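Side-chain contacts in transcription factor MBP1 (PDB 4UX5), which probably activates RNA polymerase II transcription, binding DNA through its N-terminal winged helix-turn-helix domain, which is the first part of a longer ankyrin-repeat protein: residues Leu34-Met39 against Phe106-Pro111; Ile17-Tyr22 against Arg40-Asp45. All coordinates share one frame; numbering follows the deposited sequence.

Interaction 1: Leu34-Met39 against Phe106-Pro111; sequences LKEHVM and FDRLRP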
ATOM      1  N   LEU A  34     -15.207 -17.336  16.707  1.00 95.62           N
ATOM      2  CA  LEU A  34     -14.206 -17.994  15.866  1.00 93.91           C
ATOM      3  C   LEU A  34     -13.898 -17.211  14.583  1.00 92.06           C
ATOM      4  O   LEU A  34     -13.414 -17.773  13.599  1.00 91.00           O
ATOM      5  CB  LEU A  34     -14.688 -19.413  15.528  1.00 99.40           C
ATOM      6  CG  LEU A  34     -13.740 -20.471  14.954  1.00 98.85           C
ATOM      7  CD1 LEU A  34     -12.411 -20.458  15.679  1.00 96.25           C
ATOM      8  CD2 LEU A  34     -14.378 -21.849  15.039  1.00103.57           C
ATOM      9  N   LYS A  35     -14.162 -15.909  14.597  1.00 89.29           N
ATOM     10  CA  LYS A  35     -13.943 -15.090  13.409  1.00 81.95           C
ATOM     11  C   LYS A  35     -12.594 -14.372  13.420  1.00 70.91           C
ATOM     12  O   LYS A  35     -12.121 -13.921  12.377  1.00 68.21           O
ATOM     13  CB  LYS A  35     -15.070 -14.067  13.247  1.00 87.06           C
ATOM     14  CG  LYS A  35     -16.014 -14.373  12.092  1.00 90.33           C
ATOM     15  CD  LYS A  35     -16.974 -13.222  11.827  1.00 93.75           C
ATOM     16  CE  LYS A  35     -17.841 -13.503  10.608  1.00 96.77           C
ATOM     17  NZ  LYS A  35     -18.758 -12.371  10.297  1.00100.81           N
ATOM     18  N   GLU A  36     -11.977 -14.260  14.592  1.00 64.86           N
ATOM     19  CA  GLU A  36     -10.663 -13.632  14.686  1.00 57.75           C
ATOM     20  C   GLU A  36      -9.590 -14.573  14.154  1.00 52.16           C
ATOM     21  O   GLU A  36      -9.771 -15.792  14.132  1.00 52.08           O
ATOM     22  CB  GLU A  36     -10.338 -13.233  16.127  1.00 57.63           C
ATOM     23  CG  GLU A  36     -11.432 -12.458  16.836  1.00 63.30           C
ATOM     24  CD  GLU A  36     -11.076 -12.147  18.277  1.00 67.21           C
ATOM     25  OE1 GLU A  36     -10.121 -11.373  18.503  1.00 64.84           O
ATOM     26  OE2 GLU A  36     -11.747 -12.682  19.184  1.00 72.64           O
ATOM     27  N   HIS A  37      -8.467 -14.001  13.731  1.00 44.80           N
ATOM     28  CA  HIS A  37      -7.381 -14.795  13.173  1.00 41.74           C
ATOM     29  C   HIS A  37      -6.045 -14.062  13.228  1.00 38.12           C
ATOM     30  O   HIS A  37      -5.994 -12.832  13.256  1.00 37.48           O
ATOM     31  CB  HIS A  37      -7.699 -15.190  11.726  1.00 40.02           C
ATOM     32  CG  HIS A  37      -8.172 -14.050  10.880  1.00 40.35           C
ATOM     33  ND1 HIS A  37      -9.483 -13.626  10.869  1.00 43.42           N
ATOM     34  CD2 HIS A  37      -7.509 -13.245  10.016  1.00 41.03           C
ATOM     35  CE1 HIS A  37      -9.607 -12.608  10.036  1.00 44.78           C
ATOM     36  NE2 HIS A  37      -8.424 -12.358   9.505  1.00 44.65           N
ATOM     37  N   VAL A  38      -4.966 -14.835  13.261  1.00 29.43           N
ATOM     38  CA  VAL A  38      -3.619 -14.296  13.139  1.00 32.14           C
ATOM     39  C   VAL A  38      -2.842 -15.163  12.158  1.00 29.37           C
ATOM     40  O   VAL A  38      -2.767 -16.380  12.324  1.00 33.61           O
ATOM     41  CB  VAL A  38      -2.879 -14.252  14.493  1.00 33.43           C
ATOM     42  CG1 VAL A  38      -1.444 -13.785  14.299  1.00 32.99           C
ATOM     43  CG2 VAL A  38      -3.607 -13.345  15.478  1.00 34.09           C
ATOM     44  N   MET A  39      -2.272 -14.542  11.131  1.00 28.74           N
ATOM     45  CA  MET A  39      -1.583 -15.291  10.087  1.00 28.09           C
ATOM     46  C   MET A  39      -0.071 -15.263  10.258  1.00 29.58           C
ATOM     47  O   MET A  39       0.512 -14.225  10.571  1.00 26.96           O
ATOM     48  CB  MET A  39      -1.948 -14.745   8.705  1.00 25.13           C
ATOM     49  CG  MET A  39      -3.421 -14.846   8.361  1.00 27.57           C
ATOM     50  SD  MET A  39      -3.752 -14.390   6.650  1.00 34.65           S
ATOM     51  CE  MET A  39      -5.545 -14.397   6.643  1.00 32.44           C
ATOM     52  N   PHE A 106       0.217 -12.156  24.215  1.00 42.39           N
ATOM     53  CA  PHE A 106       0.990 -13.331  23.828  1.00 42.24           C
ATOM     54  C   PHE A 106       0.340 -14.646  24.260  1.00 43.10           C
ATOM     55  O   PHE A 106       0.394 -15.641  23.535  1.00 41.19           O
ATOM     56  CB  PHE A 106       2.405 -13.252  24.400  1.00 41.93           C
ATOM     57  CG  PHE A 106       3.259 -14.434  24.045  1.00 47.03           C
ATOM     58  CD1 PHE A 106       3.911 -14.491  22.824  1.00 43.04           C
ATOM     59  CD2 PHE A 106       3.400 -15.494  24.927  1.00 51.23           C
ATOM     60  CE1 PHE A 106       4.696 -15.583  22.491  1.00 37.03           C
ATOM     61  CE2 PHE A 106       4.181 -16.586  24.600  1.00 44.67           C
ATOM     62  CZ  PHE A 106       4.830 -16.631  23.381  1.00 44.71           C
ATOM     63  N   ASP A 107      -0.264 -14.649  25.443  1.00 47.55           N
ATOM     64  CA  ASP A 107      -0.870 -15.861  25.983  1.00 50.53           C
ATOM     65  C   ASP A 107      -2.051 -16.347  25.145  1.00 52.59           C
ATOM     66  O   ASP A 107      -2.196 -17.546  24.904  1.00 52.31           O
ATOM     67  CB  ASP A 107      -1.317 -15.637  27.430  1.00 61.81           C
ATOM     68  CG  ASP A 107      -0.148 -15.518  28.388  1.00 58.90           C
ATOM     69  OD1 ASP A 107       0.928 -16.078  28.086  1.00 57.49           O
ATOM     70  OD2 ASP A 107      -0.303 -14.870  29.445  1.00 73.81           O
ATOM     71  N   ARG A 108      -2.893 -15.421  24.702  1.00 47.90           N
ATOM     72  CA  ARG A 108      -4.053 -15.788  23.894  1.00 55.30           C
ATOM     73  C   ARG A 108      -3.639 -16.246  22.497  1.00 47.65           C
ATOM     74  O   ARG A 108      -4.343 -17.020  21.849  1.00 46.79           O
ATOM     75  CB  ARG A 108      -5.030 -14.615  23.789  1.00 58.14           C
ATOM     76  CG  ARG A 108      -6.339 -14.964  23.093  1.00 61.23           C
ATOM     77  CD  ARG A 108      -7.245 -13.754  22.973  1.00 64.05           C
ATOM     78  NE  ARG A 108      -8.510 -14.077  22.321  1.00 65.18           N
ATOM     79  CZ  ARG A 108      -9.619 -14.417  22.971  1.00 69.04           C
ATOM     80  NH1 ARG A 108      -9.620 -14.481  24.295  1.00 72.28           N
ATOM     81  NH2 ARG A 108     -10.727 -14.693  22.297  1.00 69.86           N
ATOM     82  N   LEU A 109      -2.484 -15.768  22.045  1.00 43.93           N
ATOM     83  CA  LEU A 109      -2.003 -16.063  20.700  1.00 40.04           C
ATOM     84  C   LEU A 109      -0.869 -17.080  20.711  1.00 41.59           C
ATOM     85  O   LEU A 109      -0.185 -17.254  19.706  1.00 39.68           O
ATOM     86  CB  LEU A 109      -1.528 -14.783  20.011  1.00 36.41           C
ATOM     87  CG  LEU A 109      -2.513 -13.620  19.921  1.00 37.75           C
ATOM     88  CD1 LEU A 109      -1.863 -12.452  19.201  1.00 34.66           C
ATOM     89  CD2 LEU A 109      -3.790 -14.049  19.218  1.00 32.86           C
ATOM     90  N   ARG A 110      -0.673 -17.743  21.845  1.00 44.71           N
ATOM     91  CA  ARG A 110       0.444 -18.677  22.009  1.00 44.02           C
ATOM     92  C   ARG A 110       0.590 -19.744  20.905  1.00 42.01           C
ATOM     93  O   ARG A 110       1.710 -19.999  20.454  1.00 39.99           O
ATOM     94  CB  ARG A 110       0.347 -19.369  23.375  1.00 43.65           C
ATOM     95  CG  ARG A 110       1.473 -20.350  23.643  1.00 45.42           C
ATOM     96  CD  ARG A 110       1.439 -20.863  25.075  1.00 68.62           C
ATOM     97  NE  ARG A 110       1.665 -19.792  26.042  1.00 67.04           N
ATOM     98  CZ  ARG A 110       2.862 -19.435  26.495  1.00 65.83           C
ATOM     99  NH1 ARG A 110       3.949 -20.066  26.071  1.00 64.60           N
ATOM    100  NH2 ARG A 110       2.972 -18.448  27.374  1.00 66.86           N
ATOM    101  N   PRO A 111      -0.522 -20.371  20.460  1.00 41.93           N
ATOM    102  CA  PRO A 111      -0.345 -21.423  19.445  1.00 40.44           C
ATOM    103  C   PRO A 111       0.285 -20.972  18.123  1.00 40.07           C
ATOM    104  O   PRO A 111       0.974 -21.775  17.495  1.00 39.69           O
ATOM    105  CB  PRO A 111      -1.777 -21.914  19.202  1.00 39.98           C
ATOM    106  CG  PRO A 111      -2.486 -21.629  20.475  1.00 38.73           C
ATOM    107  CD  PRO A 111      -1.914 -20.330  20.951  1.00 38.35           C
TER
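Glu36 OE2 approaches the guanidinium of Arg108 obliquely, and the carboxylate and guanidinium planes are 24° apart. Glu36 OE2 lies 3.8 Å from Arg108 NH2, a long salt bridge between side chains that cross at about a right angle. Two other flat groups are held by neighbours within their own segment. In the plane of the His37 ring, at its edge, ND1 donates to Lys35 O at 3.1 Å, while His51 of helix 49-55 meets the ring edge-to-face. One face of the Arg110 guanidinium carries Phe106 CE2, 3.4 Å above the plane and shifted off its centre; Arg110 NH2 donates to Asp107 OD1 at 3.2 Å, a hydrogen bond within a salt bridge, nearly along the C-O axis, across the type I turn from Asp107 to Arg110. The apolar half of the contact is Val38 CG2 against Leu109 CD2 at 3.8 Å, again crossing at about a right angle. Val38 CG1 stands anti to the backbone N (chi1 176°), which leaves CG2 as the branch facing Leu109. Ile52 and Ala55 of helix 49-55 and Phe32 also touch Leu109. The chemistry is thus divided: buried methyl contact joins strand 36-41 to the turn before helix 110-114, and at the more exposed edge the long ion pair probably adds attraction without the directional hold of a hydrogen bond.

Interaction 2: Ile17-Tyr22 against Arg40-Asp45; sequences IYSATY and RRRVDD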
ATOM      1  N   ILE A  17      -4.839 -24.243  14.718  1.00 40.66           N
ATOM      2  CA  ILE A  17      -3.989 -23.847  13.603  1.00 38.05           C
ATOM      3  C   ILE A  17      -4.464 -24.461  12.291  1.00 38.94           C
ATOM      4  O   ILE A  17      -4.742 -25.658  12.216  1.00 39.91           O
ATOM      5  CB  ILE A  17      -2.522 -24.259  13.848  1.00 37.77           C
ATOM      6  CG1 ILE A  17      -2.022 -23.694  15.180  1.00 35.92           C
ATOM      7  CG2 ILE A  17      -1.634 -23.801  12.699  1.00 34.04           C
ATOM      8  CD1 ILE A  17      -1.986 -22.188  15.226  1.00 34.85           C
ATOM      9  N   TYR A  18      -4.553 -23.633  11.257  1.00 36.24           N
ATOM     10  CA  TYR A  18      -4.929 -24.101   9.933  1.00 38.12           C
ATOM     11  C   TYR A  18      -3.901 -23.650   8.894  1.00 38.65           C
ATOM     12  O   TYR A  18      -3.048 -22.810   9.181  1.00 38.42           O
ATOM     13  CB  TYR A  18      -6.324 -23.599   9.563  1.00 40.56           C
ATOM     14  CG  TYR A  18      -7.427 -24.054  10.498  1.00 43.74           C
ATOM     15  CD1 TYR A  18      -7.749 -23.322  11.634  1.00 43.70           C
ATOM     16  CD2 TYR A  18      -8.154 -25.209  10.239  1.00 47.33           C
ATOM     17  CE1 TYR A  18      -8.757 -23.729  12.488  1.00 46.75           C
ATOM     18  CE2 TYR A  18      -9.166 -25.623  11.087  1.00 52.01           C
ATOM     19  CZ  TYR A  18      -9.462 -24.880  12.210  1.00 52.17           C
ATOM     20  OH  TYR A  18     -10.467 -25.287  13.059  1.00 57.22           O
ATOM     21  N   SER A  19      -3.978 -24.208   7.689  1.00 43.13           N
ATOM     22  CA  SER A  19      -3.018 -23.876   6.638  1.00 43.09           C
ATOM     23  C   SER A  19      -3.706 -23.410   5.358  1.00 47.59           C
ATOM     24  O   SER A  19      -4.328 -24.203   4.652  1.00 56.71           O
ATOM     25  CB  SER A  19      -2.123 -25.078   6.335  1.00 41.89           C
ATOM     26  OG  SER A  19      -2.840 -26.067   5.618  1.00 47.36           O
ATOM     27  N   ALA A  20      -3.576 -22.122   5.056  1.00 43.07           N
ATOM     28  CA  ALA A  20      -4.241 -21.537   3.896  1.00 48.11           C
ATOM     29  C   ALA A  20      -3.248 -20.982   2.884  1.00 46.46           C
ATOM     30  O   ALA A  20      -2.047 -20.915   3.143  1.00 46.49           O
ATOM     31  CB  ALA A  20      -5.195 -20.442   4.339  1.00 38.29           C
ATOM     32  N   THR A  21      -3.762 -20.577   1.728  1.00 49.33           N
ATOM     33  CA  THR A  21      -2.934 -19.975   0.691  1.00 48.96           C
ATOM     34  C   THR A  21      -3.627 -18.758   0.090  1.00 51.97           C
ATOM     35  O   THR A  21      -4.711 -18.868  -0.479  1.00 51.13           O
ATOM     36  CB  THR A  21      -2.607 -20.980  -0.428  1.00 51.65           C
ATOM     37  OG1 THR A  21      -1.789 -22.033   0.099  1.00 52.83           O
ATOM     38  CG2 THR A  21      -1.865 -20.292  -1.566  1.00 51.07           C
ATOM     39  N   TYR A  22      -2.999 -17.595   0.227  1.00 46.78           N
ATOM     40  CA  TYR A  22      -3.561 -16.364  -0.311  1.00 51.92           C
ATOM     41  C   TYR A  22      -2.593 -15.712  -1.287  1.00 56.19           C
ATOM     42  O   TYR A  22      -1.457 -15.399  -0.927  1.00 52.01           O
ATOM     43  CB  TYR A  22      -3.913 -15.393   0.817  1.00 50.02           C
ATOM     44  CG  TYR A  22      -4.778 -16.005   1.894  1.00 48.53           C
ATOM     45  CD1 TYR A  22      -6.128 -16.238   1.676  1.00 51.54           C
ATOM     46  CD2 TYR A  22      -4.243 -16.350   3.131  1.00 45.03           C
ATOM     47  CE1 TYR A  22      -6.923 -16.798   2.657  1.00 52.73           C
ATOM     48  CE2 TYR A  22      -5.031 -16.909   4.119  1.00 39.05           C
ATOM     49  CZ  TYR A  22      -6.370 -17.131   3.877  1.00 48.52           C
ATOM     50  OH  TYR A  22      -7.157 -17.689   4.857  1.00 46.34           O
ATOM     51  N   ARG A  40       0.553 -16.419  10.052  1.00 31.17           N
ATOM     52  CA  ARG A  40       2.005 -16.526  10.028  1.00 33.60           C
ATOM     53  C   ARG A  40       2.435 -17.094   8.679  1.00 22.85           C
ATOM     54  O   ARG A  40       1.940 -18.139   8.259  1.00 23.61           O
ATOM     55  CB  ARG A  40       2.512 -17.412  11.171  1.00 36.79           C
ATOM     56  CG  ARG A  40       4.014 -17.329  11.390  1.00 36.18           C
ATOM     57  CD  ARG A  40       4.643 -18.699  11.600  1.00 39.49           C
ATOM     58  NE  ARG A  40       4.391 -19.243  12.931  1.00 40.05           N
ATOM     59  CZ  ARG A  40       5.008 -20.311  13.429  1.00 43.02           C
ATOM     60  NH1 ARG A  40       5.918 -20.950  12.706  1.00 42.15           N
ATOM     61  NH2 ARG A  40       4.720 -20.739  14.651  1.00 44.25           N
ATOM     62  N   ARG A  41       3.342 -16.402   7.995  1.00 35.05           N
ATOM     63  CA  ARG A  41       3.813 -16.863   6.691  1.00 35.02           C
ATOM     64  C   ARG A  41       4.659 -18.125   6.812  1.00 35.69           C
ATOM     65  O   ARG A  41       5.414 -18.284   7.768  1.00 40.21           O
ATOM     66  CB  ARG A  41       4.612 -15.770   5.988  1.00 38.17           C
ATOM     67  CG  ARG A  41       3.792 -14.914   5.047  1.00 39.03           C
ATOM     68  CD  ARG A  41       4.663 -14.374   3.931  1.00 41.08           C
ATOM     69  NE  ARG A  41       5.730 -13.519   4.441  1.00 40.41           N
ATOM     70  CZ  ARG A  41       5.659 -12.195   4.493  1.00 38.01           C
ATOM     71  NH1 ARG A  41       4.571 -11.572   4.061  1.00 40.79           N
ATOM     72  NH2 ARG A  41       6.677 -11.491   4.971  1.00 32.74           N
ATOM     73  N   ARG A  42       4.533 -19.020   5.841  1.00 40.19           N
ATOM     74  CA  ARG A  42       5.259 -20.283   5.887  1.00 36.32           C
ATOM     75  C   ARG A  42       6.699 -20.139   5.404  1.00 38.23           C
ATOM     76  O   ARG A  42       7.583 -20.873   5.843  1.00 40.55           O
ATOM     77  CB  ARG A  42       4.536 -21.344   5.054  1.00 50.33           C
ATOM     78  CG  ARG A  42       5.105 -22.747   5.213  1.00 55.68           C
ATOM     79  CD  ARG A  42       4.122 -23.795   4.725  1.00 59.67           C
ATOM     80  NE  ARG A  42       2.754 -23.282   4.724  1.00 61.36           N
ATOM     81  CZ  ARG A  42       1.666 -24.041   4.775  1.00 63.69           C
ATOM     82  NH1 ARG A  42       1.775 -25.361   4.849  1.00 66.88           N
ATOM     83  NH2 ARG A  42       0.464 -23.480   4.763  1.00 61.20           N
ATOM     84  N   VAL A  43       6.936 -19.181   4.513  1.00 36.24           N
ATOM     85  CA  VAL A  43       8.231 -19.073   3.845  1.00 43.10           C
ATOM     86  C   VAL A  43       9.293 -18.364   4.693  1.00 44.28           C
ATOM     87  O   VAL A  43      10.486 -18.616   4.529  1.00 47.61           O
ATOM     88  CB  VAL A  43       8.093 -18.346   2.482  1.00 48.32           C
ATOM     89  CG1 VAL A  43       7.862 -16.852   2.679  1.00 47.14           C
ATOM     90  CG2 VAL A  43       9.320 -18.591   1.616  1.00 48.87           C
ATOM     91  N   ASP A  44       8.870 -17.494   5.607  1.00 41.51           N
ATOM     92  CA  ASP A  44       9.828 -16.751   6.420  1.00 42.52           C
ATOM     93  C   ASP A  44       9.362 -16.554   7.860  1.00 42.37           C
ATOM     94  O   ASP A  44      10.016 -15.856   8.638  1.00 43.07           O
ATOM     95  CB  ASP A  44      10.120 -15.387   5.785  1.00 44.09           C
ATOM     96  CG  ASP A  44       8.859 -14.592   5.498  1.00 44.88           C
ATOM     97  OD1 ASP A  44       7.764 -15.030   5.910  1.00 40.33           O
ATOM     98  OD2 ASP A  44       8.966 -13.521   4.861  1.00 47.61           O
ATOM     99  N   ASP A  45       8.231 -17.164   8.200  1.00 37.20           N
ATOM    100  CA  ASP A  45       7.656 -17.070   9.542  1.00 46.05           C
ATOM    101  C   ASP A  45       7.341 -15.640   9.971  1.00 36.25           C
ATOM    102  O   ASP A  45       7.193 -15.366  11.158  1.00 38.18           O
ATOM    103  CB  ASP A  45       8.585 -17.714  10.573  1.00 47.64           C
ATOM    104  CG  ASP A  45       8.435 -19.218  10.630  1.00 48.65           C
ATOM    105  OD1 ASP A  45       7.406 -19.731  10.140  1.00 46.57           O
ATOM    106  OD2 ASP A  45       9.340 -19.884  11.176  1.00 51.16           O
TER
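The three-stranded antiparallel sheet of strands 16-22, 25-32 and 36-41 is spanned here by one side chain: Arg42, just past the end of one outer strand, reaches over the middle strand to Ser19 and Ala20 on the other. Its NH2 packs on Ser19 CB at 3.4 Å in van der Waals contact; Ala20 O, 3.9 Å from Arg42 NH2, is nearby but not hydrogen-bonded to it, and both lie obliquely to the guanidinium plane. The chain leaves with CG anti to the backbone N (chi1 -171°) and bends at chi3 (-22°), passing Pro26 and Tyr28 on the way. A weak hydrogen bond from NH2 to Val27 O ties the guanidinium to the middle strand, whose Val27 also bonds Ala20 through the backbone. Around Arg42, the turn at 41-45 is braced by ion pairs. Arg41 grips Asp44 side-on, NE to OD1 at 2.9 Å and NH2 to OD2 at 3.1 Å, both oxygens met on the syn side. Arg40 NH1, on the strand that leads in, makes a weak salt-bridge hydrogen bond to Asp45 OD1 at 3.2 Å. With Ser19 CA 9.1 Å from Arg42 CA, a middle strand lies between the backbones, as expected of first and third strands in an antiparallel beta meander.

Interactions 1 and 2 have centres 14 Å apart and share strand 36-41, whose earlier part serves interaction 1 and whose end leads into interaction 2. Along the chain their segments alternate: 17-22, 34-39, 40-45, then 106-111. They also touch directly, Met39 CE lying 3.6 Å from Tyr22 CE2 and Ile17 CD1 3.8 Å from Pro111 O. Interaction 1 joins the three-stranded sheet to the segment leading into helix 110-114, while interaction 2 ties the sheet's own outer strands. Both lie close to the bound DNA in this DNA-binding domain: the nearest atom of interaction 1 is about 5 Å and that of interaction 2 about 4 Å from it.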